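Local atomic coordinates of halogenase PltM (Pseudomonas fluorescens, PDB entry 6BZN), a protein that is a flavin-dependent halogenase that probably chlorinates, brominates or iodinates phenolic substrates. Residues V225-A233 with E243-H251; A40-N48 with A365-R373. All coordinates share one frame; numbering follows the deposited sequence. Where two conformers were deposited one is given.

Contact 1 of 2, residues V225-A233 with E243-H251; sequences VKSYEDALA and ELFKSTLHH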
loop_
_atom_site.group_PDB
_atom_site.type_symbol
_atom_site.label_atom_id
_atom_site.label_comp_id
_atom_site.label_asym_id
_atom_site.label_seq_id
_atom_site.Cartn_x
_atom_site.Cartn_y
_atom_site.Cartn_z
ATOM N N VAL A 225 -4.376 21.794 -9.076
ATOM C CA VAL A 225 -3.757 20.878 -10.003
ATOM C C VAL A 225 -4.777 20.539 -11.087
ATOM O O VAL A 225 -5.851 20.002 -10.789
ATOM C CB VAL A 225 -3.269 19.589 -9.324
ATOM C CG1 VAL A 225 -2.623 18.670 -10.346
ATOM C CG2 VAL A 225 -2.273 19.919 -8.217
ATOM N N LYS A 226 -4.428 20.807 -12.337
ATOM C CA LYS A 226 -5.312 20.487 -13.463
ATOM C C LYS A 226 -5.517 18.998 -13.677
ATOM O O LYS A 226 -4.594 18.217 -13.512
ATOM C CB LYS A 226 -4.748 21.025 -14.769
ATOM C CG LYS A 226 -5.092 22.453 -15.058
ATOM C CD LYS A 226 -4.982 22.717 -16.556
ATOM C CE LYS A 226 -5.484 24.111 -16.861
ATOM N NZ LYS A 226 -5.100 24.489 -18.237
ATOM N N SER A 227 -6.720 18.634 -14.111
ATOM C CA SER A 227 -7.041 17.263 -14.452
ATOM C C SER A 227 -6.266 16.827 -15.701
ATOM O O SER A 227 -5.942 17.653 -16.559
ATOM C CB SER A 227 -8.543 17.121 -14.710
ATOM O OG SER A 227 -8.910 17.685 -15.964
ATOM N N TYR A 228 -5.998 15.532 -15.811
ATOM C CA TYR A 228 -5.356 14.998 -17.012
ATOM C C TYR A 228 -6.134 15.411 -18.280
ATOM O O TYR A 228 -5.537 15.803 -19.281
ATOM C CB TYR A 228 -5.250 13.480 -16.968
ATOM C CG TYR A 228 -4.534 12.951 -18.187
ATOM C CD1 TYR A 228 -5.237 12.675 -19.369
ATOM C CD2 TYR A 228 -3.158 12.789 -18.187
ATOM C CE1 TYR A 228 -4.579 12.223 -20.499
ATOM C CE2 TYR A 228 -2.485 12.336 -19.306
ATOM C CZ TYR A 228 -3.200 12.070 -20.467
ATOM O OH TYR A 228 -2.548 11.631 -21.578
ATOM N N GLU A 229 -7.456 15.314 -18.222
ATOM C CA GLU A 229 -8.290 15.588 -19.399
ATOM C C GLU A 229 -8.185 17.054 -19.838
ATOM O O GLU A 229 -8.142 17.320 -21.037
ATOM C CB GLU A 229 -9.747 15.202 -19.167
ATOM C CG GLU A 229 -10.049 13.717 -19.301
ATOM C CD GLU A 229 -9.417 12.855 -18.214
ATOM O OE1 GLU A 229 -8.930 11.753 -18.552
ATOM O OE2 GLU A 229 -9.413 13.260 -17.025
ATOM N N ASP A 230 -8.146 17.986 -18.882
ATOM C CA ASP A 230 -7.974 19.422 -19.183
ATOM C C ASP A 230 -6.553 19.791 -19.570
ATOM O O ASP A 230 -6.356 20.678 -20.390
ATOM C CB ASP A 230 -8.392 20.312 -17.994
ATOM C CG ASP A 230 -9.887 20.314 -17.751
ATOM O OD1 ASP A 230 -10.649 20.017 -18.698
ATOM O OD2 ASP A 230 -10.313 20.590 -16.605
ATOM N N ALA A 231 -5.567 19.137 -18.967
ATOM C CA ALA A 231 -4.168 19.508 -19.159
ATOM C C ALA A 231 -3.563 18.867 -20.398
ATOM O O ALA A 231 -2.729 19.486 -21.053
ATOM C CB ALA A 231 -3.345 19.136 -17.940
ATOM N N LEU A 232 -3.935 17.623 -20.691
ATOM C CA LEU A 232 -3.226 16.819 -21.692
ATOM C C LEU A 232 -4.098 16.280 -22.820
ATOM O O LEU A 232 -3.789 16.511 -23.984
ATOM C CB LEU A 232 -2.445 15.689 -21.009
ATOM C CG LEU A 232 -1.165 16.179 -20.314
ATOM C CD1 LEU A 232 -0.631 15.158 -19.321
ATOM C CD2 LEU A 232 -0.097 16.571 -21.324
ATOM N N ALA A 233 -5.163 15.544 -22.513
ATOM C CA ALA A 233 -5.987 14.975 -23.582
ATOM C C ALA A 233 -7.312 14.504 -23.045
ATOM O O ALA A 233 -7.340 13.816 -22.020
ATOM C CB ALA A 233 -5.270 13.815 -24.258
ATOM N N GLU A 243 -12.077 8.557 -16.856
ATOM C CA GLU A 243 -11.316 9.795 -16.748
ATOM C C GLU A 243 -10.066 9.509 -15.928
ATOM O O GLU A 243 -10.164 8.938 -14.829
ATOM C CB GLU A 243 -12.095 10.887 -16.019
ATOM C CG GLU A 243 -13.338 11.412 -16.704
ATOM C CD GLU A 243 -14.173 12.280 -15.778
ATOM O OE1 GLU A 243 -13.609 13.115 -15.034
ATOM O OE2 GLU A 243 -15.402 12.116 -15.775
ATOM N N LEU A 244 -8.909 9.918 -16.429
ATOM C CA LEU A 244 -7.671 9.739 -15.672
ATOM C C LEU A 244 -7.688 10.605 -14.403
ATOM O O LEU A 244 -7.066 10.242 -13.406
ATOM C CB LEU A 244 -6.430 10.021 -16.502
ATOM C CG LEU A 244 -6.169 9.351 -17.859
ATOM C CD1 LEU A 244 -4.684 9.050 -18.019
ATOM C CD2 LEU A 244 -6.984 8.107 -18.114
ATOM N N PHE A 245 -8.433 11.714 -14.450
ATOM C CA PHE A 245 -8.733 12.538 -13.276
ATOM C C PHE A 245 -9.349 11.725 -12.132
ATOM O O PHE A 245 -9.043 11.964 -10.963
ATOM C CB PHE A 245 -9.688 13.676 -13.684
ATOM C CG PHE A 245 -9.986 14.678 -12.598
ATOM C CD1 PHE A 245 -8.959 15.273 -11.860
ATOM C CD2 PHE A 245 -11.305 15.079 -12.347
ATOM C CE1 PHE A 245 -9.241 16.213 -10.869
ATOM C CE2 PHE A 245 -11.590 16.030 -11.357
ATOM C CZ PHE A 245 -10.550 16.602 -10.633
ATOM N N LYS A 246 -10.206 10.770 -12.491
ATOM C CA LYS A 246 -10.841 9.846 -11.561
ATOM C C LYS A 246 -10.075 8.522 -11.490
ATOM O O LYS A 246 -10.665 7.444 -11.503
ATOM C CB LYS A 246 -12.307 9.602 -11.972
ATOM C CG LYS A 246 -13.182 10.849 -11.989
ATOM C CD LYS A 246 -14.637 10.470 -12.224
ATOM C CE LYS A 246 -15.559 11.683 -12.366
ATOM N NZ LYS A 246 -15.790 12.385 -11.075
ATOM N N SER A 247 -8.756 8.618 -11.380
ATOM C CA SER A 247 -7.878 7.470 -11.274
ATOM C C SER A 247 -6.638 7.856 -10.481
ATOM O O SER A 247 -6.337 9.040 -10.310
ATOM C CB SER A 247 -7.456 7.000 -12.669
ATOM O OG SER A 247 -6.400 7.790 -13.194
ATOM N N THR A 248 -5.920 6.854 -10.009
ATOM C CA THR A 248 -4.561 7.056 -9.533
ATOM C C THR A 248 -3.656 7.091 -10.758
ATOM O O THR A 248 -3.395 6.063 -11.369
ATOM C CB THR A 248 -4.137 5.911 -8.627
ATOM O OG1 THR A 248 -5.151 5.714 -7.628
ATOM C CG2 THR A 248 -2.777 6.171 -7.978
ATOM N N LEU A 249 -3.182 8.280 -11.096
ATOM C CA LEU A 249 -2.435 8.505 -12.316
ATOM C C LEU A 249 -0.947 8.440 -12.015
ATOM O O LEU A 249 -0.463 9.127 -11.099
ATOM C CB LEU A 249 -2.836 9.853 -12.905
ATOM C CG LEU A 249 -1.997 10.499 -13.997
ATOM C CD1 LEU A 249 -1.832 9.574 -15.190
ATOM C CD2 LEU A 249 -2.666 11.808 -14.397
ATOM N N HIS A 250 -0.246 7.615 -12.792
ATOM C CA HIS A 250 1.185 7.394 -12.674
ATOM C C HIS A 250 1.832 7.893 -13.958
ATOM O O HIS A 250 1.604 7.313 -15.026
ATOM C CB HIS A 250 1.479 5.891 -12.557
ATOM C CG HIS A 250 0.782 5.199 -11.426
ATOM N ND1 HIS A 250 -0.575 4.964 -11.414
ATOM C CD2 HIS A 250 1.269 4.622 -10.301
ATOM C CE1 HIS A 250 -0.900 4.311 -10.308
ATOM N NE2 HIS A 250 0.203 4.095 -9.615
ATOM N N HIS A 251 2.610 8.968 -13.872
ATOM C CA HIS A 251 3.422 9.421 -14.995
ATOM C C HIS A 251 4.764 8.745 -14.846
ATOM O O HIS A 251 5.453 8.971 -13.846
ATOM C CB HIS A 251 3.605 10.924 -14.949
ATOM C CG HIS A 251 2.379 11.677 -15.311
ATOM N ND1 HIS A 251 1.814 11.616 -16.563
ATOM C CD2 HIS A 251 1.608 12.523 -14.594
ATOM C CE1 HIS A 251 0.747 12.387 -16.605
ATOM N NE2 HIS A 251 0.610 12.954 -15.423
HETATM O O HOH W 1 -11.656 14.570 -16.339
#
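Glu229, on the short helix 228-231, binds the backbone of the turn that leads into strand 248-253, so that one carboxylate holds two successive N-H groups, those of Leu244 and Phe245. Leu244 N donates to Glu229 OE1 (2.8 Å) on the syn side, somewhat out of the carboxylate plane, while Phe245 N reaches the syn lone pair of Glu229 OE2 at 3.2 Å with an N-H...O angle of 161°. The bend in the Glu229 chain at chi2 (67°) brings the carboxylate over to the turn. A water donates to both Glu229 OE2 and Glu243 OE1 and so links the two acids. The strand that follows lies inside the mixed seven-stranded sheet, between strands 109-114 and 256-262, and the helix packs over one face of it, on Leu249 and His251. Here the Tyr228 ring is sandwiched: Leu244 CD1 sits over its centre, 3.8 Å from the centroid, and Leu232 CB covers the opposite face nearer the rim. His251 CE1 comes to the ring's edge, 4.2 Å from Tyr228 CE2; the nitrogens of this imidazole bond to His115 and His308. At the start of the helix Ser227 does double duty. Ser227 OG accepts from Asp230 N (3.0 Å) as the N-cap, and Ser227 CB lies 3.8 Å from the Phe245 centroid in a CH-pi contact over the ring face.

Contact 2 of 2, residues A40-N48 with A365-R373; sequences AVLAKSGLN and APKVLDAAR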
loop_
_atom_site.group_PDB
_atom_site.type_symbol
_atom_site.label_atom_id
_atom_site.label_comp_id
_atom_site.label_asym_id
_atom_site.label_seq_id
_atom_site.Cartn_x
_atom_site.Cartn_y
_atom_site.Cartn_z
ATOM N N ALA A 40 -8.831 -1.417 17.767
ATOM C CA ALA A 40 -10.264 -1.579 17.752
ATOM C C ALA A 40 -10.662 -3.049 17.801
ATOM O O ALA A 40 -11.503 -3.429 18.606
ATOM C CB ALA A 40 -10.862 -0.918 16.536
ATOM N N VAL A 41 -10.057 -3.874 16.953
ATOM C CA VAL A 41 -10.453 -5.285 16.870
ATOM C C VAL A 41 -10.102 -6.066 18.142
ATOM O O VAL A 41 -10.874 -6.938 18.562
ATOM C CB VAL A 41 -9.929 -6.017 15.596
ATOM C CG1 VAL A 41 -10.405 -5.324 14.330
ATOM C CG2 VAL A 41 -8.415 -6.152 15.573
ATOM N N LEU A 42 -8.966 -5.736 18.754
ATOM C CA LEU A 42 -8.560 -6.358 20.009
ATOM C C LEU A 42 -9.441 -5.887 21.172
ATOM O O LEU A 42 -9.895 -6.722 21.961
ATOM C CB LEU A 42 -7.085 -6.097 20.296
ATOM C CG LEU A 42 -6.110 -6.703 19.287
ATOM C CD1 LEU A 42 -4.693 -6.357 19.684
ATOM C CD2 LEU A 42 -6.227 -8.200 19.131
ATOM N N ALA A 43 -9.721 -4.584 21.252
ATOM C CA ALA A 43 -10.580 -4.052 22.314
ATOM C C ALA A 43 -12.007 -4.623 22.197
ATOM O O ALA A 43 -12.609 -5.052 23.188
ATOM C CB ALA A 43 -10.614 -2.536 22.289
ATOM N N LYS A 44 -12.531 -4.640 20.976
ATOM C CA LYS A 44 -13.832 -5.259 20.697
ATOM C C LYS A 44 -13.918 -6.702 21.210
ATOM O O LYS A 44 -14.959 -7.117 21.748
ATOM C CB LYS A 44 -14.111 -5.207 19.198
ATOM C CG LYS A 44 -15.288 -6.040 18.699
ATOM C CD LYS A 44 -16.616 -5.515 19.199
ATOM C CE LYS A 44 -17.715 -6.518 18.870
ATOM N NZ LYS A 44 -18.995 -5.823 18.607
ATOM N N SER A 45 -12.817 -7.434 21.056
ATOM C CA SER A 45 -12.738 -8.863 21.376
ATOM C C SER A 45 -12.483 -9.194 22.857
ATOM O O SER A 45 -12.359 -10.376 23.201
ATOM C CB SER A 45 -11.615 -9.483 20.531
ATOM O OG SER A 45 -11.856 -9.274 19.154
ATOM N N GLY A 46 -12.362 -8.175 23.705
ATOM C CA GLY A 46 -12.256 -8.350 25.169
ATOM C C GLY A 46 -10.882 -8.092 25.773
ATOM O O GLY A 46 -10.669 -8.408 26.960
ATOM N N LEU A 47 -9.945 -7.527 24.998
ATOM C CA LEU A 47 -8.630 -7.165 25.534
ATOM C C LEU A 47 -8.578 -5.703 25.982
ATOM O O LEU A 47 -9.263 -4.856 25.419
ATOM C CB LEU A 47 -7.516 -7.414 24.507
ATOM C CG LEU A 47 -7.382 -8.818 23.917
ATOM C CD1 LEU A 47 -6.060 -8.976 23.178
ATOM C CD2 LEU A 47 -7.518 -9.889 24.982
ATOM N N ASN A 48 -7.772 -5.435 27.009
ATOM C CA ASN A 48 -7.476 -4.088 27.484
ATOM C C ASN A 48 -6.268 -3.607 26.681
ATOM O O ASN A 48 -5.183 -4.173 26.795
ATOM C CB ASN A 48 -7.158 -4.130 28.988
ATOM C CG ASN A 48 -7.202 -2.757 29.652
ATOM O OD1 ASN A 48 -7.682 -1.775 29.077
ATOM N ND2 ASN A 48 -6.712 -2.693 30.890
ATOM N N ALA A 365 -4.361 -10.661 14.626
ATOM C CA ALA A 365 -5.295 -10.377 15.725
ATOM C C ALA A 365 -5.889 -11.651 16.354
ATOM O O ALA A 365 -5.907 -11.758 17.573
ATOM C CB ALA A 365 -6.388 -9.398 15.301
ATOM N N PRO A 366 -6.311 -12.639 15.532
ATOM C CA PRO A 366 -6.811 -13.892 16.116
ATOM C C PRO A 366 -5.766 -14.623 16.937
ATOM O O PRO A 366 -6.116 -15.247 17.944
ATOM C CB PRO A 366 -7.205 -14.723 14.889
ATOM C CG PRO A 366 -7.504 -13.708 13.852
ATOM C CD PRO A 366 -6.461 -12.652 14.068
ATOM N N LYS A 367 -4.495 -14.514 16.539
ATOM C CA LYS A 367 -3.411 -15.163 17.265
ATOM C C LYS A 367 -3.123 -14.465 18.584
ATOM O O LYS A 367 -2.800 -15.113 19.567
ATOM C CB LYS A 367 -2.159 -15.240 16.394
ATOM C CG LYS A 367 -2.399 -16.013 15.106
ATOM C CD LYS A 367 -1.171 -16.030 14.228
ATOM C CE LYS A 367 -1.454 -16.657 12.866
ATOM N NZ LYS A 367 -1.787 -18.100 13.007
ATOM N N VAL A 368 -3.212 -13.140 18.604
ATOM C CA VAL A 368 -3.017 -12.389 19.850
ATOM C C VAL A 368 -4.148 -12.729 20.830
ATOM O O VAL A 368 -3.905 -12.910 22.027
ATOM C CB VAL A 368 -2.907 -10.868 19.571
ATOM C CG1 VAL A 368 -2.922 -10.051 20.860
ATOM C CG2 VAL A 368 -1.625 -10.592 18.803
ATOM N N LEU A 369 -5.375 -12.827 20.315
ATOM C CA LEU A 369 -6.516 -13.218 21.133
ATOM C C LEU A 369 -6.348 -14.622 21.719
ATOM O O LEU A 369 -6.622 -14.826 22.908
ATOM C CB LEU A 369 -7.818 -13.172 20.338
ATOM C CG LEU A 369 -8.321 -11.806 19.885
ATOM C CD1 LEU A 369 -9.601 -12.028 19.090
ATOM C CD2 LEU A 369 -8.565 -10.875 21.052
ATOM N N ASP A 370 -5.902 -15.569 20.893
ATOM C CA ASP A 370 -5.637 -16.936 21.383
ATOM C C ASP A 370 -4.545 -16.918 22.472
ATOM O O ASP A 370 -4.694 -17.556 23.510
ATOM C CB ASP A 370 -5.247 -17.883 20.237
ATOM C CG ASP A 370 -4.716 -19.230 20.736
ATOM O OD1 ASP A 370 -3.475 -19.358 20.903
ATOM O OD2 ASP A 370 -5.535 -20.149 20.996
ATOM N N ALA A 371 -3.469 -16.168 22.231
ATOM C CA ALA A 371 -2.382 -16.040 23.199
ATOM C C ALA A 371 -2.865 -15.479 24.536
ATOM O O ALA A 371 -2.526 -16.022 25.592
ATOM C CB ALA A 371 -1.261 -15.177 22.642
ATOM N N ALA A 372 -3.638 -14.400 24.475
ATOM C CA ALA A 372 -4.195 -13.749 25.678
ATOM C C ALA A 372 -5.182 -14.640 26.437
ATOM O O ALA A 372 -5.315 -14.521 27.651
ATOM C CB ALA A 372 -4.889 -12.453 25.308
ATOM N N ARG A 373 -5.887 -15.499 25.717
ATOM C CA ARG A 373 -6.847 -16.424 26.330
ATOM C C ARG A 373 -6.193 -17.671 26.902
ATOM O O ARG A 373 -6.688 -18.231 27.858
ATOM C CB ARG A 373 -7.927 -16.810 25.330
ATOM C CG ARG A 373 -8.886 -15.661 25.115
ATOM C CD ARG A 373 -9.662 -15.748 23.827
ATOM N NE ARG A 373 -10.434 -14.519 23.635
ATOM C CZ ARG A 373 -11.220 -14.269 22.590
ATOM N NH1 ARG A 373 -11.351 -15.163 21.620
ATOM N NH2 ARG A 373 -11.890 -13.121 22.516
#
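Leu369 reaches out of helix 352-374 to Ser45, at the end of helix 33-44. Leu369 CB lies beneath the guanidinium of Arg373, 4.2 Å from that plane, and its CG approaches Ser45 CB. Beyond CG both methyls lean on the same side of Ser45: CD1 meets both CB and OG of Ser45, whereas Leu369 CD2 is pressed against Ser45 CB at 3.4 Å, tighter than usual for two carbons, and goes on to Leu47 CG (3.7 Å) and Leu42 CD2. Helix 33-44 is the connecting helix of a Rossmann-type beta-alpha-beta unit, between parallel strands 24-29 and 49-52, and Ile33 and Ala34 at its start bind FAD. It ends at Gly46 in a Schellman motif. The two helix segments run 35° apart, their axes 10.3 Å from each other at closest approach. Ser45 OG, set beside its own backbone N (chi1 -58°), turns back to donate to Val41 O at 2.6 Å, nearly in line with the carbonyl. A glycine in place of Ser45 would probably leave a gap between the Leu369 methyls and the helix end, and Val41 O without its hydroxyl donor. Past the turn, Leu47 CD2 touches Ala372 CB at 3.7 Å; the same leucine also packs on Asp25, a calcium ligand. Arg373 NH2 gives Ser45 O a weak bond of 2.9 Å, with the carbonyl oxygen at the edge of the guanidinium.

How the contacts relate
Contacts 1 and 2 bury nearly equal areas, each partly buried, yet share no helix or strand and lie on opposite sides of the chain's centre, about 44 Å apart between centres. Contact 1 is local and flanks the mixed sheet; contact 2, whose segments lie 317 residues apart, packs helix 352-374 on helix 33-44 and the turn after it, beside the parallel sheet, enclosing contact 1 in sequence. Their chemistry differs accordingly. In 225-233 with 243-251, a carboxylate accepts two turn amides and aromatic rings pack on aliphatic carbons and a histidine edge. In 40-48 with 365-373, aliphatic side chains pack between two helices and the turn ending one, and polar contact is a weak bond at the exposed end.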